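PDB 4GCV: putative transcription protein from Pseudomonas aeruginosa PAO1, which probably binds DNA through an HxlR-type helix-turn-helix domain and is a putative oxidative-stress-sensing transcriptional regulator. Local coordinates for the interface of chains A and B. Coordinates in Å, arbitrary orientation; residue numbers count along the deposited sequence, not the author numbering. Chains: chain A/B, Putative transcription protein.

The interface of chains A and B. Residues chain A 91, 95, 125-126, 137; chain B 91, 95, 125, 137.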
loop_
_atom_site.group_PDB
_atom_site.type_symbol
_atom_site.label_atom_id
_atom_site.label_comp_id
_atom_site.label_asym_id
_atom_site.label_seq_id
_atom_site.Cartn_x
_atom_site.Cartn_y
_atom_site.Cartn_z
ATOM N N VAL A 91 -5.303 1.991 6.259
ATOM C CA VAL A 91 -5.903 2.104 4.942
ATOM C C VAL A 91 -5.028 1.430 3.916
ATOM O O VAL A 91 -5.537 0.871 2.950
ATOM C CB VAL A 91 -6.062 3.575 4.575
ATOM C CG1 VAL A 91 -6.606 3.788 3.151
ATOM C CG2 VAL A 91 -6.985 4.214 5.598
ATOM N N ALA A 95 -5.977 -1.685 1.762
ATOM C CA ALA A 95 -5.855 -1.596 0.318
ATOM C C ALA A 95 -5.068 -2.800 -0.242
ATOM O O ALA A 95 -5.435 -3.327 -1.318
ATOM C CB ALA A 95 -5.240 -0.256 -0.146
ATOM N N PHE A 125 -13.309 0.218 -2.908
ATOM C CA PHE A 125 -13.119 1.484 -2.242
ATOM C C PHE A 125 -13.751 2.587 -3.066
ATOM O O PHE A 125 -13.769 2.518 -4.268
ATOM C CB PHE A 125 -11.636 1.773 -2.053
ATOM C CG PHE A 125 -10.932 0.749 -1.211
ATOM C CD1 PHE A 125 -11.430 0.399 0.035
ATOM C CD2 PHE A 125 -9.776 0.134 -1.665
ATOM C CE1 PHE A 125 -10.808 -0.544 0.797
ATOM C CE2 PHE A 125 -9.151 -0.799 -0.915
ATOM C CZ PHE A 125 -9.667 -1.138 0.341
HETATM N N MSE A 126 -14.239 3.623 -2.405
HETATM C CA MSE A 126 -14.748 4.811 -3.066
HETATM C C MSE A 126 -13.953 6.007 -2.533
HETATM O O MSE A 126 -13.165 5.877 -1.611
HETATM C CB MSE A 126 -16.217 4.989 -2.750
HETATM C CG MSE A 126 -17.066 3.774 -2.953
HETATM SE SE MSE A 126 -17.676 3.644 -4.799
HETATM C CE MSE A 126 -16.289 2.603 -5.667
ATOM N N LEU A 137 -12.901 5.073 -6.811
ATOM C CA LEU A 137 -11.467 5.321 -6.741
ATOM C C LEU A 137 -10.899 5.213 -8.145
ATOM O O LEU A 137 -10.044 6.003 -8.561
ATOM C CB LEU A 137 -10.784 4.352 -5.781
ATOM C CG LEU A 137 -9.494 4.915 -5.180
ATOM C CD1 LEU A 137 -9.836 6.001 -4.246
ATOM C CD2 LEU A 137 -8.807 3.811 -4.447
ATOM N N VAL B 91 -4.814 1.041 -6.699
ATOM C CA VAL B 91 -5.506 1.307 -5.459
ATOM C C VAL B 91 -4.545 1.457 -4.284
ATOM O O VAL B 91 -4.786 2.250 -3.384
ATOM C CB VAL B 91 -6.578 0.221 -5.130
ATOM C CG1 VAL B 91 -7.389 0.665 -3.897
ATOM C CG2 VAL B 91 -7.510 0.009 -6.361
ATOM N N ALA B 95 -3.702 4.699 -2.031
ATOM C CA ALA B 95 -3.778 4.599 -0.607
ATOM C C ALA B 95 -2.504 5.138 0.035
ATOM O O ALA B 95 -2.622 5.806 1.031
ATOM C CB ALA B 95 -4.056 3.167 -0.164
ATOM N N PHE B 125 -10.818 7.635 1.845
ATOM C CA PHE B 125 -11.249 6.396 1.239
ATOM C C PHE B 125 -12.531 6.009 1.918
ATOM O O PHE B 125 -12.697 6.310 3.092
ATOM C CB PHE B 125 -10.242 5.307 1.534
ATOM C CG PHE B 125 -9.199 5.137 0.482
ATOM C CD1 PHE B 125 -8.526 6.232 -0.023
ATOM C CD2 PHE B 125 -8.893 3.846 0.001
ATOM C CE1 PHE B 125 -7.546 6.078 -0.989
ATOM C CE2 PHE B 125 -7.894 3.659 -0.966
ATOM C CZ PHE B 125 -7.229 4.790 -1.476
ATOM N N LEU B 137 -13.615 3.400 6.686
ATOM C CA LEU B 137 -12.674 2.315 6.916
ATOM C C LEU B 137 -12.488 1.894 8.383
ATOM O O LEU B 137 -12.333 0.696 8.660
ATOM C CB LEU B 137 -11.339 2.616 6.252
ATOM C CG LEU B 137 -11.237 1.965 4.885
ATOM C CD1 LEU B 137 -12.208 2.582 3.946
ATOM C CD2 LEU B 137 -9.846 2.184 4.386
#
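A:Phe125 and B:Phe125 meet at the centre of this two-fold contact between the chains of an HxlR-family helix-turn-helix protein, A:Phe125 CG lying 3.9 Å from B:Phe125 CD2. It is probably the dimer interface, since HxlR-type regulators generally act as dimers. Both rings come from strand 122-129 of their own chain. B:Phe125 CD2 lies near CB and CG of A:Phe125, and the two ring planes are inclined by about 52°, so the pair is not a parallel stack.

The B:Phe125 ring is held between two aliphatic groups of chain A. CG1 of A:Val91 sits 3.8 Å above one face, displaced toward the rim, while A:Leu137 CD1 covers the opposite face, also near the rim. The other leucine methyl, CD2, reaches 3.5 Å from B:Phe125 CZ at the far end of the ring, and the two side chains run nearly perpendicular. This clamp should restrict ring tilting.

On the symmetry-related side, B:Val91 points CG1 at A:Phe125 CD2, 3.3 Å away. The same methyl packs tightly against A:Leu137 CD2 at 3.5 Å. It stands anti to its own backbone nitrogen (chi1 -173°), which directs it from the helix toward the strand of the partner. The reciprocal pair is looser: A:Val91 CG2 approaches B:Leu137 CD2 to 3.7 Å. The two leucines differ by about 58° in chi1, evidence that the twin contacts are not identical in detail.

Beside the aromatic pair, helix 90-101 of chain A and helix 84-101 of chain B approach at A:Ala95 and B:Ala95, whose CB methyls touch at 3.6 Å. The small side chains probably allow the helices to come this close, and each methyl also lies near the carbonyl oxygen of Val91 in the other chain.

Toward the polar rim, the backbone carbonyl oxygen of selenomethionine, A:Met126 O, lies 3.5 Å from B:Phe125 CA, a contact where the two strands pass, while its long side chain adds little to the buried surface.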